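Local coordinates for protein 3-carboxy-cis,cis-muconate cycloisomerase (Acinetobacter calcoaceticus, PDB 1Q5N) that is a mostly helical, four-chain enzyme of the fumarase/aspartase superfamily, whose members are built around long helical bundles, at residues H389-A394 and S411-V416. Numbering follows the deposited sequence.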
ATOM      1  N   HIS A 389      37.507 -32.145   2.973  1.00 64.02           N
ATOM      2  CA  HIS A 389      37.224 -30.915   2.252  1.00 63.94           C
ATOM      3  C   HIS A 389      38.293 -30.636   1.204  1.00 63.17           C
ATOM      4  O   HIS A 389      37.986 -30.202   0.099  1.00 62.54           O
ATOM      5  CB  HIS A 389      37.160 -29.713   3.195  1.00 64.45           C
ATOM      6  CG  HIS A 389      36.963 -28.412   2.479  1.00 67.59           C
ATOM      7  ND1 HIS A 389      35.715 -27.935   2.135  1.00 67.97           N
ATOM      8  CD2 HIS A 389      37.857 -27.551   1.929  1.00 68.64           C
ATOM      9  CE1 HIS A 389      35.847 -26.844   1.399  1.00 68.75           C
ATOM     10  NE2 HIS A 389      37.136 -26.591   1.257  1.00 69.67           N
ATOM     11  N   HIS A 390      39.548 -30.889   1.537  1.00 62.76           N
ATOM     12  CA  HIS A 390      40.583 -30.574   0.587  1.00 63.66           C
ATOM     13  C   HIS A 390      40.634 -31.482  -0.623  1.00 61.64           C
ATOM     14  O   HIS A 390      40.957 -31.045  -1.728  1.00 63.30           O
ATOM     15  CB  HIS A 390      41.964 -30.523   1.245  1.00 69.01           C
ATOM     16  CG  HIS A 390      43.029 -30.019   0.318  1.00 75.76           C
ATOM     17  ND1 HIS A 390      43.117 -28.682  -0.057  1.00 78.75           N
ATOM     18  CD2 HIS A 390      43.937 -30.678  -0.441  1.00 77.36           C
ATOM     19  CE1 HIS A 390      44.022 -28.557  -1.006  1.00 80.00           C
ATOM     20  NE2 HIS A 390      44.540 -29.751  -1.266  1.00 79.37           N
ATOM     21  N   VAL A 391      40.335 -32.752  -0.456  1.00 58.80           N
ATOM     22  CA  VAL A 391      40.351 -33.621  -1.620  1.00 56.72           C
ATOM     23  C   VAL A 391      39.171 -33.314  -2.597  1.00 54.52           C
ATOM     24  O   VAL A 391      39.318 -33.365  -3.835  1.00 52.50           O
ATOM     25  CB  VAL A 391      40.321 -35.066  -1.148  1.00 58.04           C
ATOM     26  CG1 VAL A 391      39.987 -36.013  -2.294  1.00 58.35           C
ATOM     27  CG2 VAL A 391      41.688 -35.393  -0.549  1.00 60.17           C
ATOM     28  N   VAL A 392      38.020 -32.955  -2.025  1.00 51.08           N
ATOM     29  CA  VAL A 392      36.840 -32.679  -2.811  1.00 49.29           C
ATOM     30  C   VAL A 392      36.961 -31.361  -3.573  1.00 48.65           C
ATOM     31  O   VAL A 392      36.604 -31.282  -4.745  1.00 46.35           O
ATOM     32  CB  VAL A 392      35.566 -32.741  -1.922  1.00 47.88           C
ATOM     33  CG1 VAL A 392      34.332 -32.343  -2.717  1.00 46.36           C
ATOM     34  CG2 VAL A 392      35.384 -34.171  -1.423  1.00 45.82           C
ATOM     35  N   GLU A 393      37.488 -30.339  -2.917  1.00 49.14           N
ATOM     36  CA  GLU A 393      37.683 -29.063  -3.577  1.00 50.21           C
ATOM     37  C   GLU A 393      38.679 -29.182  -4.765  1.00 47.10           C
ATOM     38  O   GLU A 393      38.458 -28.606  -5.822  1.00 46.35           O
ATOM     39  CB  GLU A 393      38.172 -28.041  -2.563  1.00 55.40           C
ATOM     40  CG  GLU A 393      38.644 -26.760  -3.198  1.00 63.54           C
ATOM     41  CD  GLU A 393      39.421 -25.905  -2.199  1.00 70.39           C
ATOM     42  OE1 GLU A 393      40.054 -26.506  -1.260  1.00 73.07           O
ATOM     43  OE2 GLU A 393      39.406 -24.642  -2.360  1.00 72.82           O
ATOM     44  N   ALA A 394      39.755 -29.941  -4.602  1.00 44.06           N
ATOM     45  CA  ALA A 394      40.703 -30.099  -5.698  1.00 42.71           C
ATOM     46  C   ALA A 394      40.028 -30.887  -6.849  1.00 42.39           C
ATOM     47  O   ALA A 394      40.263 -30.623  -8.042  1.00 42.03           O
ATOM     48  CB  ALA A 394      41.969 -30.845  -5.197  1.00 42.45           C
ATOM     49  N   SER A 411      36.532 -40.734  -8.502  1.00 53.51           N
ATOM     50  CA  SER A 411      36.773 -42.183  -8.508  1.00 56.89           C
ATOM     51  C   SER A 411      38.209 -42.593  -8.856  1.00 59.46           C
ATOM     52  O   SER A 411      38.613 -43.733  -8.586  1.00 59.90           O
ATOM     53  CB  SER A 411      35.801 -42.909  -9.457  1.00 55.02           C
ATOM     54  OG  SER A 411      36.122 -42.584 -10.794  1.00 55.81           O
ATOM     55  N   GLN A 412      38.981 -41.696  -9.466  1.00 62.12           N
ATOM     56  CA  GLN A 412      40.359 -42.049  -9.776  1.00 65.14           C
ATOM     57  C   GLN A 412      41.370 -41.393  -8.819  1.00 65.16           C
ATOM     58  O   GLN A 412      42.559 -41.397  -9.074  1.00 66.42           O
ATOM     59  CB  GLN A 412      40.672 -41.775 -11.265  1.00 66.05           C
ATOM     60  CG  GLN A 412      40.802 -40.321 -11.714  1.00 69.50           C
ATOM     61  CD  GLN A 412      40.393 -40.111 -13.208  1.00 71.84           C
ATOM     62  OE1 GLN A 412      40.636 -39.040 -13.814  1.00 71.84           O
ATOM     63  NE2 GLN A 412      39.749 -41.130 -13.785  1.00 72.03           N
ATOM     64  N   VAL A 413      40.884 -40.867  -7.696  1.00 66.05           N
ATOM     65  CA  VAL A 413      41.730 -40.249  -6.667  1.00 67.99           C
ATOM     66  C   VAL A 413      42.140 -41.349  -5.682  1.00 70.76           C
ATOM     67  O   VAL A 413      41.282 -42.000  -5.087  1.00 70.85           O
ATOM     68  CB  VAL A 413      40.966 -39.158  -5.886  1.00 66.59           C
ATOM     69  CG1 VAL A 413      41.769 -38.708  -4.687  1.00 65.19           C
ATOM     70  CG2 VAL A 413      40.686 -37.997  -6.781  1.00 65.77           C
ATOM     71  N   ASP A 414      43.437 -41.547  -5.488  1.00 73.58           N
ATOM     72  CA  ASP A 414      43.903 -42.622  -4.614  1.00 76.97           C
ATOM     73  C   ASP A 414      43.348 -42.721  -3.211  1.00 77.64           C
ATOM     74  O   ASP A 414      42.770 -43.745  -2.845  1.00 77.72           O
ATOM     75  CB  ASP A 414      45.426 -42.613  -4.539  1.00 79.96           C
ATOM     76  CG  ASP A 414      46.063 -43.029  -5.847  1.00 82.73           C
ATOM     77  OD1 ASP A 414      45.546 -43.995  -6.481  1.00 82.57           O
ATOM     78  OD2 ASP A 414      47.079 -42.388  -6.232  1.00 84.97           O
ATOM     79  N   GLU A 415      43.561 -41.672  -2.425  1.00 78.82           N
ATOM     80  CA  GLU A 415      43.094 -41.604  -1.043  1.00 80.42           C
ATOM     81  C   GLU A 415      41.710 -42.225  -0.936  1.00 79.82           C
ATOM     82  O   GLU A 415      41.406 -42.949   0.004  1.00 79.80           O
ATOM     83  CB  GLU A 415      42.993 -40.142  -0.596  1.00 83.46           C
ATOM     84  CG  GLU A 415      44.308 -39.352  -0.502  1.00 88.52           C
ATOM     85  CD  GLU A 415      45.167 -39.396  -1.775  1.00 91.33           C
ATOM     86  OE1 GLU A 415      44.666 -39.022  -2.868  1.00 92.83           O
ATOM     87  OE2 GLU A 415      46.359 -39.799  -1.668  1.00 92.66           O
ATOM     88  N   VAL A 416      40.881 -41.907  -1.930  1.00 79.56           N
ATOM     89  CA  VAL A 416      39.496 -42.352  -2.032  1.00 78.25           C
ATOM     90  C   VAL A 416      39.310 -43.838  -2.320  1.00 78.69           C
ATOM     91  O   VAL A 416      38.541 -44.501  -1.628  1.00 78.17           O
ATOM     92  CB  VAL A 416      38.766 -41.523  -3.118  1.00 77.54           C
ATOM     93  CG1 VAL A 416      37.319 -41.939  -3.244  1.00 75.97           C
ATOM     94  CG2 VAL A 416      38.863 -40.066  -2.780  1.00 77.15           C
TER
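One methyl, CG1 of Val391, reaches from helix 385-402 to two valines at the start of the short helix 414-417, within the helical C-terminal domain of the fumarase/aspartase superfamily fold. Val391 CG1 lies 4.0 Å from Val413 CG1 and 4.2 Å from Val416 CG2. Val413 CG1 and Val416 CG2 are themselves 3.7 Å apart, so the three methyls form a compact triangle with Val391 at one corner. The interaction is purely apolar; no hydrogen bond joins 389-394 to 411-416, and only about 105 Å² is buried, summed over both sides.

Val391 and Val413 do not meet head-on: their side chains slide past each other in opposite directions, and the CA atoms of Val391 and Val413 stay 8.4 Å apart. Both put CG1 anti to the backbone N (chi1 166° for Val391, 170° for Val413), which leaves that branch beside the carbonyl carbon and the CG1 methyls as their point of contact. Val413 is the N-cap residue of helix 414-417, and its apolar side chain is turned toward Val391.

Further out, Val392 turns to another partner, helix 372-383, touching Ala372 and Val375, while Glu415 packs on Met383 of the same helix. Ser411 OG is hydrogen-bonded to Asp408 O, in helix 406-410. The site sits at a far end of the elongated subunit, about 51 Å between its centre and that of the chain. Along the supporting helix, Glu393 N donates to His389 O at 3.1 Å, a bond that spans the turn carrying Val391.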